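PDB 4AT2: 3-ketosteroid-delta4-5alpha-dehydrogenase from Rhodococcus jostii, which catalyses FAD-dependent dehydrogenation of 3-ketosteroids, introducing the C4-C5 double bond, probably as a step of bacterial steroid catabolism. Local coordinates for residues Glu37-Ala42 / Glu247-Ala252; Val44-Tyr49 / Val67-Arg72; Asp222-Thr227 / Val240-Gly245. All blocks are in the same frame, centred on the assembly; numbering follows the deposited sequence.

Contact 1. Residues Glu37-Ala42 / Glu247-Ala252; sequences EWDYEA and EVAVRA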
loop_
_atom_site.group_PDB
_atom_site.type_symbol
_atom_site.label_atom_id
_atom_site.label_comp_id
_atom_site.label_asym_id
_atom_site.label_seq_id
_atom_site.Cartn_x
_atom_site.Cartn_y
_atom_site.Cartn_z
ATOM N N GLU A 37 -42.106 7.091 -5.127
ATOM C CA GLU A 37 -42.412 7.847 -3.917
ATOM C C GLU A 37 -41.241 7.825 -2.943
ATOM O O GLU A 37 -40.491 6.847 -2.877
ATOM C CB GLU A 37 -43.695 7.343 -3.238
ATOM C CG GLU A 37 -43.560 6.027 -2.487
ATOM C CD GLU A 37 -44.715 5.783 -1.532
ATOM O OE1 GLU A 37 -45.855 5.599 -2.008
ATOM O OE2 GLU A 37 -44.480 5.777 -0.301
ATOM N N TRP A 38 -41.093 8.915 -2.200
ATOM C CA TRP A 38 -40.059 9.028 -1.182
ATOM C C TRP A 38 -40.647 8.648 0.140
ATOM O O TRP A 38 -41.645 9.231 0.571
ATOM C CB TRP A 38 -39.522 10.449 -1.140
ATOM C CG TRP A 38 -38.827 10.867 -2.415
ATOM C CD1 TRP A 38 -39.322 11.687 -3.430
ATOM C CD2 TRP A 38 -37.472 10.504 -2.851
ATOM N NE1 TRP A 38 -38.392 11.849 -4.431
ATOM C CE2 TRP A 38 -37.263 11.166 -4.149
ATOM C CE3 TRP A 38 -36.451 9.723 -2.323
ATOM C CZ2 TRP A 38 -36.080 11.035 -4.857
ATOM C CZ3 TRP A 38 -35.262 9.603 -3.048
ATOM C CH2 TRP A 38 -35.079 10.247 -4.283
ATOM N N ASP A 39 -40.060 7.649 0.789
ATOM C CA ASP A 39 -40.542 7.197 2.090
ATOM C C ASP A 39 -40.234 8.196 3.192
ATOM O O ASP A 39 -41.006 8.343 4.145
ATOM C CB ASP A 39 -39.951 5.832 2.439
ATOM C CG ASP A 39 -40.365 4.772 1.465
ATOM O OD1 ASP A 39 -41.425 4.156 1.694
ATOM O OD2 ASP A 39 -39.676 4.582 0.448
ATOM N N TYR A 40 -39.098 8.875 3.052
ATOM C CA TYR A 40 -38.660 9.884 4.001
ATOM C C TYR A 40 -38.025 11.014 3.204
ATOM O O TYR A 40 -37.560 10.800 2.081
ATOM C CB TYR A 40 -37.625 9.322 4.993
ATOM C CG TYR A 40 -38.077 8.125 5.808
ATOM C CD1 TYR A 40 -37.884 6.833 5.332
ATOM C CD2 TYR A 40 -38.672 8.285 7.063
ATOM C CE1 TYR A 40 -38.291 5.728 6.062
ATOM C CE2 TYR A 40 -39.079 7.180 7.810
ATOM C CZ TYR A 40 -38.878 5.905 7.302
ATOM O OH TYR A 40 -39.263 4.790 8.027
ATOM N N GLU A 41 -38.012 12.209 3.785
ATOM C CA GLU A 41 -37.361 13.371 3.174
ATOM C C GLU A 41 -36.707 14.223 4.255
ATOM O O GLU A 41 -37.236 14.352 5.357
ATOM C CB GLU A 41 -38.359 14.241 2.395
ATOM C CG GLU A 41 -39.105 13.543 1.270
ATOM C CD GLU A 41 -40.143 14.442 0.609
ATOM O OE1 GLU A 41 -39.764 15.527 0.106
ATOM O OE2 GLU A 41 -41.338 14.064 0.596
ATOM N N ALA A 42 -35.557 14.810 3.924
ATOM C CA ALA A 42 -34.850 15.746 4.797
ATOM C C ALA A 42 -34.014 16.683 3.941
ATOM O O ALA A 42 -33.877 16.473 2.735
ATOM C CB ALA A 42 -33.952 14.999 5.781
ATOM N N GLU A 247 -37.537 -2.206 0.717
ATOM C CA GLU A 247 -36.811 -1.101 0.099
ATOM C C GLU A 247 -37.503 0.220 0.403
ATOM O O GLU A 247 -38.729 0.334 0.269
ATOM C CB GLU A 247 -36.685 -1.290 -1.418
ATOM C CG GLU A 247 -36.062 -0.083 -2.109
ATOM C CD GLU A 247 -35.771 -0.296 -3.581
ATOM O OE1 GLU A 247 -35.068 -1.269 -3.914
ATOM O OE2 GLU A 247 -36.227 0.528 -4.400
ATOM N N VAL A 248 -36.714 1.209 0.822
ATOM C CA VAL A 248 -37.205 2.565 1.048
ATOM C C VAL A 248 -36.330 3.570 0.292
ATOM O O VAL A 248 -35.151 3.304 0.030
ATOM C CB VAL A 248 -37.284 2.920 2.554
ATOM C CG1 VAL A 248 -38.273 2.011 3.279
ATOM C CG2 VAL A 248 -35.907 2.843 3.216
ATOM N N ALA A 249 -36.908 4.713 -0.074
ATOM C CA ALA A 249 -36.119 5.801 -0.680
ATOM C C ALA A 249 -36.178 7.028 0.218
ATOM O O ALA A 249 -37.240 7.385 0.725
ATOM C CB ALA A 249 -36.638 6.125 -2.076
ATOM N N VAL A 250 -35.032 7.671 0.417
ATOM C CA VAL A 250 -34.940 8.820 1.311
ATOM C C VAL A 250 -34.401 10.007 0.526
ATOM O O VAL A 250 -33.304 9.930 -0.028
ATOM C CB VAL A 250 -34.005 8.527 2.510
ATOM C CG1 VAL A 250 -33.911 9.745 3.411
ATOM C CG2 VAL A 250 -34.488 7.310 3.304
ATOM N N ARG A 251 -35.170 11.093 0.483
ATOM C CA ARG A 251 -34.800 12.274 -0.291
ATOM C C ARG A 251 -33.913 13.209 0.518
ATOM O O ARG A 251 -34.169 13.435 1.699
ATOM C CB ARG A 251 -36.041 13.032 -0.759
ATOM C CG ARG A 251 -35.712 14.028 -1.856
ATOM C CD ARG A 251 -36.932 14.403 -2.666
ATOM N NE ARG A 251 -37.638 15.543 -2.096
ATOM C CZ ARG A 251 -37.299 16.815 -2.300
ATOM N NH1 ARG A 251 -36.232 17.115 -3.041
ATOM N NH2 ARG A 251 -38.016 17.789 -1.751
ATOM N N ALA A 252 -32.861 13.723 -0.126
ATOM C CA ALA A 252 -31.938 14.681 0.490
ATOM C C ALA A 252 -31.956 15.963 -0.330
ATOM O O ALA A 252 -31.330 16.026 -1.398
ATOM C CB ALA A 252 -30.519 14.101 0.550
HETATM O O HOH W 1 -41.177 1.570 1.067
#
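Trp38 and Glu41 both meet Arg251, the indole along its methylenes and the carboxylate at its charged end. Arg251 CD lies over the face of the five-membered ring of Trp38, 3.5 Å from its centroid, a CH-pi contact, and CB rests on the same face nearer the rim. Arginine suits the place because its methylenes can cover a ring while the guanidinium runs on to an acid; the bend at chi3 (89°) turns it that way. The salt bridge joins Arg251 NE to Glu41 OE1 at 3.1 Å, in the guanidinium plane but from above the carboxylate plane; NH2 adds a weak bond to the same oxygen.

Asp39 works on the backbone. Its OD2 accepts from Ala249 N at 2.8 Å in a nearly straight bond, while Ala249 O takes Asp39 N in return, so the aspartate fastens the chain just before strand 40-42 begins. A water bridges Asp39 OD1 and Glu247 O.

From Tyr40 on the strands run parallel, with Arg251 N bonded to Tyr40 O at 2.9 Å and Ala42 N to Arg251 O at 3.0 Å.

Apolar contacts are modest: Ala249, with only a methyl group, lets the indole come close, CB 3.6 Å from Trp38 CE3, and Tyr40 CD1 meets Val250 CG2 at 4.0 Å.

Strand 40-42 is an outermost strand of a mixed sheet, and strand 246-252 lies between it and strand 236-243. The sheet face carrying Tyr40, Ala42 and Val250 packs on Leu68 of strand 67-70, and Tyr40 OH reaches Gln243 OE1.

Contact 2. Residues Val44-Tyr49 / Val67-Arg72; sequences VVVAGY and VLVLER. With FAD (flavin-adenine dinucleotide), chain D.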
loop_
_atom_site.group_PDB
_atom_site.type_symbol
_atom_site.label_atom_id
_atom_site.label_comp_id
_atom_site.label_asym_id
_atom_site.label_seq_id
_atom_site.Cartn_x
_atom_site.Cartn_y
_atom_site.Cartn_z
ATOM N N VAL A 44 -30.704 17.430 4.929
ATOM C CA VAL A 44 -29.421 16.746 5.041
ATOM C C VAL A 44 -29.677 15.335 5.543
ATOM O O VAL A 44 -30.270 15.141 6.609
ATOM C CB VAL A 44 -28.445 17.517 5.962
ATOM C CG1 VAL A 44 -27.163 16.717 6.187
ATOM C CG2 VAL A 44 -28.114 18.872 5.348
ATOM N N VAL A 45 -29.260 14.356 4.741
ATOM C CA VAL A 45 -29.414 12.946 5.088
ATOM C C VAL A 45 -28.038 12.404 5.453
ATOM O O VAL A 45 -27.117 12.436 4.640
ATOM C CB VAL A 45 -30.055 12.145 3.933
ATOM C CG1 VAL A 45 -30.036 10.648 4.238
ATOM C CG2 VAL A 45 -31.493 12.614 3.711
ATOM N N VAL A 46 -27.907 11.949 6.697
ATOM C CA VAL A 46 -26.631 11.425 7.208
ATOM C C VAL A 46 -26.720 9.910 7.284
ATOM O O VAL A 46 -27.536 9.362 8.035
ATOM C CB VAL A 46 -26.304 11.992 8.606
ATOM C CG1 VAL A 46 -24.976 11.425 9.124
ATOM C CG2 VAL A 46 -26.274 13.516 8.565
ATOM N N ALA A 47 -25.866 9.237 6.523
ATOM C CA ALA A 47 -25.804 7.779 6.573
ATOM C C ALA A 47 -24.766 7.335 7.607
ATOM O O ALA A 47 -23.559 7.516 7.401
ATOM C CB ALA A 47 -25.479 7.218 5.196
ATOM N N GLY A 48 -25.233 6.769 8.718
ATOM C CA GLY A 48 -24.326 6.285 9.767
ATOM C C GLY A 48 -24.322 7.167 11.002
ATOM O O GLY A 48 -24.033 8.365 10.919
ATOM N N TYR A 49 -24.646 6.580 12.152
ATOM C CA TYR A 49 -24.773 7.340 13.395
ATOM C C TYR A 49 -23.608 7.057 14.353
ATOM O O TYR A 49 -23.813 6.655 15.509
ATOM C CB TYR A 49 -26.112 7.010 14.063
ATOM C CG TYR A 49 -26.703 8.095 14.939
ATOM C CD1 TYR A 49 -25.915 9.144 15.440
ATOM C CD2 TYR A 49 -28.048 8.051 15.304
ATOM C CE1 TYR A 49 -26.463 10.126 16.248
ATOM C CE2 TYR A 49 -28.602 9.028 16.112
ATOM C CZ TYR A 49 -27.805 10.058 16.584
ATOM O OH TYR A 49 -28.349 11.028 17.393
ATOM N N VAL A 67 -32.564 17.629 9.470
ATOM C CA VAL A 67 -31.564 16.547 9.426
ATOM C C VAL A 67 -32.153 15.187 9.776
ATOM O O VAL A 67 -32.845 15.041 10.792
ATOM C CB VAL A 67 -30.394 16.824 10.406
ATOM C CG1 VAL A 67 -29.308 15.758 10.274
ATOM C CG2 VAL A 67 -29.790 18.195 10.150
ATOM N N LEU A 68 -31.863 14.196 8.937
ATOM C CA LEU A 68 -32.255 12.816 9.201
ATOM C C LEU A 68 -31.042 11.894 9.143
ATOM O O LEU A 68 -30.368 11.823 8.123
ATOM C CB LEU A 68 -33.330 12.355 8.204
ATOM C CG LEU A 68 -33.775 10.886 8.229
ATOM C CD1 LEU A 68 -34.365 10.517 9.590
ATOM C CD2 LEU A 68 -34.768 10.611 7.099
ATOM N N VAL A 69 -30.784 11.194 10.248
ATOM C CA VAL A 69 -29.700 10.219 10.316
ATOM C C VAL A 69 -30.281 8.839 10.040
ATOM O O VAL A 69 -31.313 8.484 10.596
ATOM C CB VAL A 69 -29.016 10.228 11.704
ATOM C CG1 VAL A 69 -27.851 9.237 11.743
ATOM C CG2 VAL A 69 -28.494 11.617 12.029
ATOM N N LEU A 70 -29.615 8.078 9.175
ATOM C CA LEU A 70 -30.029 6.715 8.852
ATOM C C LEU A 70 -28.994 5.748 9.423
ATOM O O LEU A 70 -27.820 5.786 9.041
ATOM C CB LEU A 70 -30.114 6.554 7.335
ATOM C CG LEU A 70 -30.921 7.587 6.556
ATOM C CD1 LEU A 70 -30.755 7.287 5.081
ATOM C CD2 LEU A 70 -32.398 7.530 6.937
ATOM N N GLU A 71 -29.422 4.893 10.349
ATOM C CA GLU A 71 -28.487 4.007 11.038
ATOM C C GLU A 71 -28.862 2.556 10.793
ATOM O O GLU A 71 -30.026 2.177 10.961
ATOM C CB GLU A 71 -28.467 4.322 12.541
ATOM C CG GLU A 71 -27.808 3.274 13.431
ATOM C CD GLU A 71 -26.381 2.943 13.031
ATOM O OE1 GLU A 71 -25.632 3.861 12.613
ATOM O OE2 GLU A 71 -26.007 1.750 13.135
ATOM N N ARG A 72 -27.874 1.752 10.400
ATOM C CA ARG A 72 -28.103 0.354 10.006
ATOM C C ARG A 72 -28.508 -0.553 11.170
ATOM O O ARG A 72 -29.345 -1.452 11.011
ATOM C CB ARG A 72 -26.840 -0.181 9.325
ATOM C CG ARG A 72 -26.843 -1.657 9.002
ATOM C CD ARG A 72 -25.571 -1.967 8.235
ATOM N NE ARG A 72 -25.485 -3.372 7.856
ATOM C CZ ARG A 72 -24.516 -3.872 7.094
ATOM N NH1 ARG A 72 -23.557 -3.078 6.624
ATOM N NH2 ARG A 72 -24.509 -5.161 6.795
HETATM P PA FAD D . -18.616 4.388 13.307
HETATM O O1A FAD D . -18.417 5.110 14.582
HETATM O O2A FAD D . -18.470 2.925 13.290
HETATM O O5B FAD D . -20.070 4.766 12.752
HETATM C C5B FAD D . -20.532 4.261 11.495
HETATM C C4B FAD D . -22.030 3.936 11.620
HETATM O O4B FAD D . -22.456 3.595 10.282
HETATM C C3B FAD D . -22.229 2.684 12.484
HETATM O O3B FAD D . -23.207 2.969 13.515
HETATM C C2B FAD D . -22.721 1.625 11.491
HETATM O O2B FAD D . -23.664 0.723 12.128
HETATM C C1B FAD D . -23.396 2.484 10.423
HETATM N N9A FAD D . -23.492 1.833 9.097
HETATM C C8A FAD D . -22.644 0.974 8.518
HETATM N N7A FAD D . -23.128 0.658 7.319
HETATM C C5A FAD D . -24.280 1.332 7.136
HETATM C C6A FAD D . -25.185 1.398 6.129
HETATM N N6A FAD D . -24.977 0.683 5.023
HETATM N N1A FAD D . -26.284 2.168 6.212
HETATM C C2A FAD D . -26.514 2.932 7.346
HETATM N N3A FAD D . -25.582 2.856 8.378
HETATM C C4A FAD D . -24.492 2.056 8.244
HETATM N N1 FAD D . -9.890 5.591 17.137
HETATM C C2 FAD D . -9.520 6.756 17.785
HETATM O O2 FAD D . -9.316 7.765 17.125
HETATM N N3 FAD D . -9.386 6.776 19.180
HETATM C C4 FAD D . -9.586 5.611 19.924
HETATM O O4 FAD D . -9.444 5.663 21.149
HETATM C C4X FAD D . -9.954 4.431 19.267
HETATM N N5 FAD D . -10.134 3.277 19.954
HETATM C C5X FAD D . -10.256 2.116 19.280
HETATM C C6 FAD D . -10.186 0.896 19.960
HETATM C C7 FAD D . -10.328 -0.313 19.274
HETATM C C7M FAD D . -10.249 -1.511 20.012
HETATM C C8 FAD D . -10.532 -0.307 17.879
HETATM C C8M FAD D . -10.691 -1.489 17.125
HETATM C C9 FAD D . -10.614 0.914 17.205
HETATM C C9A FAD D . -10.453 2.125 17.895
HETATM N N10 FAD D . -10.496 3.312 17.242
HETATM C C10 FAD D . -10.106 4.425 17.879
HETATM C "C1'" FAD D . -11.034 3.451 15.864
HETATM C "C2'" FAD D . -12.408 4.136 15.910
HETATM O "O2'" FAD D . -13.198 3.394 16.840
HETATM C "C3'" FAD D . -13.082 4.121 14.528
HETATM O "O3'" FAD D . -12.127 4.262 13.461
HETATM C "C4'" FAD D . -14.121 5.251 14.448
HETATM O "O4'" FAD D . -15.053 5.079 15.526
HETATM C "C5'" FAD D . -14.871 5.204 13.114
HETATM O "O5'" FAD D . -15.769 6.329 13.058
HETATM P P FAD D . -16.926 6.380 11.937
HETATM O O1P FAD D . -16.342 6.316 10.593
HETATM O O2P FAD D . -17.850 7.505 12.303
HETATM O O3P FAD D . -17.626 4.919 12.118
#
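Strands 45-47 and 67-70 run parallel, their axes 4.6 Å apart at closest and 20° askew, and alternating backbone bonds, from Leu68 N to Val44 O through to Gly48 N on Leu70 O, tie them together. Beta-branched valines suit such extended, buried strands. On one face Val46 CG2 meets Val67 CG1 at 4.1 Å, and its CB faces Val69 CG2; on the other, Val45 CG1 presses on Leu70 CD1 at 3.5 Å, the leucine reaching back along the sheet. Val69 CG1, anti to its backbone nitrogen (chi1 -178°), points on to the ring of Tyr49, touching CG at 3.6 Å.

Beyond the strands Glu71 takes over. A bend at chi2 (56°) brings its carboxylate back toward the first segment, where OE1 accepts from Tyr49 N at 2.9 Å, nearly along the C-O axis. The same OE1 receives FAD O3B at 2.7 Å, and OE2 receives FAD O2B at 2.7 Å, so both ribose hydroxyls are gripped; Thr73 OG1 also bonds OE2. With an alanine here, both ribose hydroxyls and the amide of Tyr49 would probably lose the acceptor that joins them. Gly48 has positive phi, and its CA lies 3.3 Å from FAD O4B, a spot where a beta carbon would collide with the ribose.

Helix 51-62 links the two strands, making a beta-alpha-beta unit. Gly48, Gly50 and Gly53 fit the glycine-rich GxGxxG pattern, and an acid after the second strand that binds the adenosine ribose is the classic signature of the Rossmann-type dinucleotide-binding fold.

Contact 3. Residues Asp222-Thr227 / Val240-Gly245; sequences DMRVQT and VAKQYG. With FAD (flavin-adenine dinucleotide), chain D.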
loop_
_atom_site.group_PDB
_atom_site.type_symbol
_atom_site.label_atom_id
_atom_site.label_comp_id
_atom_site.label_asym_id
_atom_site.label_seq_id
_atom_site.Cartn_x
_atom_site.Cartn_y
_atom_site.Cartn_z
ATOM N N ASP A 222 -32.428 0.463 11.708
ATOM C CA ASP A 222 -32.501 -0.644 10.754
ATOM C C ASP A 222 -32.426 -0.169 9.301
ATOM O O ASP A 222 -32.967 -0.812 8.400
ATOM C CB ASP A 222 -33.764 -1.496 10.966
ATOM C CG ASP A 222 -33.632 -2.887 10.367
ATOM O OD1 ASP A 222 -32.549 -3.489 10.501
ATOM O OD2 ASP A 222 -34.607 -3.383 9.757
ATOM N N MET A 223 -31.754 0.964 9.081
ATOM C CA MET A 223 -31.610 1.550 7.758
ATOM C C MET A 223 -30.303 1.122 7.150
ATOM O O MET A 223 -29.265 1.716 7.451
ATOM C CB MET A 223 -31.581 3.073 7.860
ATOM C CG MET A 223 -32.937 3.728 7.851
ATOM S SD MET A 223 -33.616 3.845 6.182
ATOM C CE MET A 223 -35.042 4.847 6.575
ATOM N N ARG A 224 -30.337 0.093 6.309
ATOM C CA ARG A 224 -29.138 -0.305 5.601
ATOM C C ARG A 224 -29.069 0.413 4.257
ATOM O O ARG A 224 -29.695 0.001 3.293
ATOM C CB ARG A 224 -29.080 -1.819 5.408
ATOM C CG ARG A 224 -27.725 -2.277 4.863
ATOM C CD ARG A 224 -27.667 -3.777 4.656
ATOM N NE ARG A 224 -28.568 -4.210 3.589
ATOM C CZ ARG A 224 -28.805 -5.481 3.275
ATOM N NH1 ARG A 224 -28.205 -6.462 3.947
ATOM N NH2 ARG A 224 -29.642 -5.773 2.289
ATOM N N VAL A 225 -28.305 1.497 4.195
ATOM C CA VAL A 225 -28.208 2.255 2.955
ATOM C C VAL A 225 -27.503 1.399 1.909
ATOM O O VAL A 225 -26.513 0.744 2.221
ATOM C CB VAL A 225 -27.483 3.607 3.173
ATOM C CG1 VAL A 225 -27.352 4.381 1.866
ATOM C CG2 VAL A 225 -28.226 4.443 4.199
ATOM N N GLN A 226 -28.023 1.414 0.680
ATOM C CA GLN A 226 -27.565 0.521 -0.384
ATOM C C GLN A 226 -26.974 1.237 -1.592
ATOM O O GLN A 226 -25.974 0.784 -2.151
ATOM C CB GLN A 226 -28.722 -0.353 -0.876
ATOM C CG GLN A 226 -29.205 -1.395 0.122
ATOM C CD GLN A 226 -30.555 -1.958 -0.269
ATOM O OE1 GLN A 226 -30.828 -3.145 -0.082
ATOM N NE2 GLN A 226 -31.404 -1.112 -0.823
ATOM N N THR A 227 -27.620 2.317 -2.040
ATOM C CA THR A 227 -27.240 2.998 -3.290
ATOM C C THR A 227 -27.593 4.485 -3.231
ATOM O O THR A 227 -28.530 4.864 -2.526
ATOM C CB THR A 227 -27.962 2.400 -4.531
ATOM O OG1 THR A 227 -29.220 3.051 -4.730
ATOM C CG2 THR A 227 -28.219 0.903 -4.397
ATOM N N VAL A 240 -31.163 5.039 -1.512
ATOM C CA VAL A 240 -32.050 3.879 -1.405
ATOM C C VAL A 240 -31.501 3.006 -0.285
ATOM O O VAL A 240 -30.287 2.801 -0.191
ATOM C CB VAL A 240 -32.106 3.076 -2.726
ATOM C CG1 VAL A 240 -32.914 1.792 -2.544
ATOM C CG2 VAL A 240 -32.700 3.918 -3.847
ATOM N N ALA A 241 -32.392 2.507 0.573
ATOM C CA ALA A 241 -31.984 1.640 1.686
ATOM C C ALA A 241 -32.924 0.452 1.829
ATOM O O ALA A 241 -34.018 0.450 1.274
ATOM C CB ALA A 241 -31.946 2.424 2.994
ATOM N N LYS A 242 -32.492 -0.557 2.573
ATOM C CA LYS A 242 -33.425 -1.566 3.088
ATOM C C LYS A 242 -33.712 -1.260 4.564
ATOM O O LYS A 242 -32.782 -1.101 5.358
ATOM C CB LYS A 242 -32.868 -2.990 2.917
ATOM C CG LYS A 242 -33.850 -4.095 3.328
ATOM C CD LYS A 242 -33.244 -5.489 3.202
ATOM C CE LYS A 242 -34.257 -6.565 3.576
ATOM N NZ LYS A 242 -33.688 -7.937 3.500
ATOM N N GLN A 243 -34.994 -1.140 4.919
ATOM C CA GLN A 243 -35.381 -0.912 6.313
ATOM C C GLN A 243 -36.563 -1.794 6.649
ATOM O O GLN A 243 -37.530 -1.840 5.884
ATOM C CB GLN A 243 -35.759 0.551 6.568
ATOM C CG GLN A 243 -35.958 0.873 8.051
ATOM C CD GLN A 243 -36.753 2.146 8.301
ATOM O OE1 GLN A 243 -37.655 2.504 7.533
ATOM N NE2 GLN A 243 -36.427 2.832 9.392
ATOM N N TYR A 244 -36.475 -2.469 7.794
ATOM C CA TYR A 244 -37.535 -3.377 8.242
ATOM C C TYR A 244 -38.006 -4.258 7.089
ATOM O O TYR A 244 -39.209 -4.394 6.835
ATOM C CB TYR A 244 -38.690 -2.603 8.908
ATOM C CG TYR A 244 -38.193 -1.764 10.068
ATOM C CD1 TYR A 244 -37.397 -2.333 11.062
ATOM C CD2 TYR A 244 -38.491 -0.409 10.157
ATOM C CE1 TYR A 244 -36.914 -1.571 12.122
ATOM C CE2 TYR A 244 -38.015 0.360 11.213
ATOM C CZ TYR A 244 -37.226 -0.229 12.188
ATOM O OH TYR A 244 -36.725 0.517 13.244
ATOM N N GLY A 245 -37.033 -4.843 6.391
ATOM C CA GLY A 245 -37.322 -5.856 5.369
ATOM C C GLY A 245 -37.723 -5.361 3.995
ATOM O O GLY A 245 -37.853 -6.161 3.073
HETATM P PA FAD D . -18.616 4.388 13.307
HETATM O O1A FAD D . -18.417 5.110 14.582
HETATM O O2A FAD D . -18.470 2.925 13.290
HETATM O O5B FAD D . -20.070 4.766 12.752
HETATM C C5B FAD D . -20.532 4.261 11.495
HETATM C C4B FAD D . -22.030 3.936 11.620
HETATM O O4B FAD D . -22.456 3.595 10.282
HETATM C C3B FAD D . -22.229 2.684 12.484
HETATM O O3B FAD D . -23.207 2.969 13.515
HETATM C C2B FAD D . -22.721 1.625 11.491
HETATM O O2B FAD D . -23.664 0.723 12.128
HETATM C C1B FAD D . -23.396 2.484 10.423
HETATM N N9A FAD D . -23.492 1.833 9.097
HETATM C C8A FAD D . -22.644 0.974 8.518
HETATM N N7A FAD D . -23.128 0.658 7.319
HETATM C C5A FAD D . -24.280 1.332 7.136
HETATM C C6A FAD D . -25.185 1.398 6.129
HETATM N N6A FAD D . -24.977 0.683 5.023
HETATM N N1A FAD D . -26.284 2.168 6.212
HETATM C C2A FAD D . -26.514 2.932 7.346
HETATM N N3A FAD D . -25.582 2.856 8.378
HETATM C C4A FAD D . -24.492 2.056 8.244
HETATM N N1 FAD D . -9.890 5.591 17.137
HETATM C C2 FAD D . -9.520 6.756 17.785
HETATM O O2 FAD D . -9.316 7.765 17.125
HETATM N N3 FAD D . -9.386 6.776 19.180
HETATM C C4 FAD D . -9.586 5.611 19.924
HETATM O O4 FAD D . -9.444 5.663 21.149
HETATM C C4X FAD D . -9.954 4.431 19.267
HETATM N N5 FAD D . -10.134 3.277 19.954
HETATM C C5X FAD D . -10.256 2.116 19.280
HETATM C C6 FAD D . -10.186 0.896 19.960
HETATM C C7 FAD D . -10.328 -0.313 19.274
HETATM C C7M FAD D . -10.249 -1.511 20.012
HETATM C C8 FAD D . -10.532 -0.307 17.879
HETATM C C8M FAD D . -10.691 -1.489 17.125
HETATM C C9 FAD D . -10.614 0.914 17.205
HETATM C C9A FAD D . -10.453 2.125 17.895
HETATM N N10 FAD D . -10.496 3.312 17.242
HETATM C C10 FAD D . -10.106 4.425 17.879
HETATM C "C1'" FAD D . -11.034 3.451 15.864
HETATM C "C2'" FAD D . -12.408 4.136 15.910
HETATM O "O2'" FAD D . -13.198 3.394 16.840
HETATM C "C3'" FAD D . -13.082 4.121 14.528
HETATM O "O3'" FAD D . -12.127 4.262 13.461
HETATM C "C4'" FAD D . -14.121 5.251 14.448
HETATM O "O4'" FAD D . -15.053 5.079 15.526
HETATM C "C5'" FAD D . -14.871 5.204 13.114
HETATM O "O5'" FAD D . -15.769 6.329 13.058
HETATM P P FAD D . -16.926 6.380 11.937
HETATM O O1P FAD D . -16.342 6.316 10.593
HETATM O O2P FAD D . -17.850 7.505 12.303
HETATM O O3P FAD D . -17.626 4.919 12.118
HETATM O O HOH W 2 -34.361 -5.041 7.102
#
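The carboxylate of Asp222 lies at a slant to the ring of Tyr244 at one end of the hairpin, the planes 36° apart. Asp222 OD2 accepts from Tyr244 N at 2.9 Å, met on the anti side and 30° out of the carboxylate plane, while Asp222 CB lies 3.4 Å from Tyr244 CE1. A water joins the same OD2 to Gly245 N, so a short acid suits the place by holding two amides of the turn, one directly. Gly245, with positive phi, fits here for want of a side chain.

Met223 and Gln243 also cross at a slant. The thioether, bent at chi2 (-79°), lays CE 3.6 Å from Gln243 CD and SD against Ala241 CB; a flexible, apolar chain can follow such a surface. The amide of Gln243 is held from outside the pair, by Tyr40 on OE1 and by Glu220 and Tyr221 on NE2.

On the other face Arg224 and Lys242 run alongside each other in one direction, with Arg224 NH2 3.7 Å from Lys242 CD. Both are solvent-exposed, which suits their charges. Gln226 slants across Lys242, its OE1 3.6 Å from Lys242 CB. Farther on, Thr227 pairs with Val240 through the backbone, Val240 N bonding Thr227 O at 2.8 Å.

Two residues, Gln226 and Thr227, stand against the single Val240, the mark of a classic beta bulge: Val240 O takes Gln226 N at 2.8 Å and, at greater length, Thr227 N. Val225, opposite the small Ala241, spends its N and O on the FAD adenine, at N1A and N6A.

Strands 223-230 and 236-243 form a beta hairpin within the mixed sheet; strand 246-252 flanks the second of them, strand 30-31 the first, and Met223 and Val225 pack on Leu70 of strand 67-70.

Contacts 1 and 3 belong to one mixed sheet, their centres about 11 Å apart, and meet where Val248 N bonds Ala241 O at 2.8 Å. Contact 2 lies in the neighbouring parallel sheet, its centre about 12 Å from that of contact 1 and about 11 Å from that of contact 3; the chain passes directly from strand 40-42 into strand 45-47, and Ala42 CB packs on Leu68 CB at 3.6 Å. Contacts 2 and 3 join through Met223 N and Glu71 O, 2.8 Å apart, and share the adenosine end of FAD: contact 2 binds the ribose, contact 3 bonds adenine atoms N1A and N6A. Contact 1 is farther from the cofactor, the side chain of Val250 lying about 10 Å from FAD.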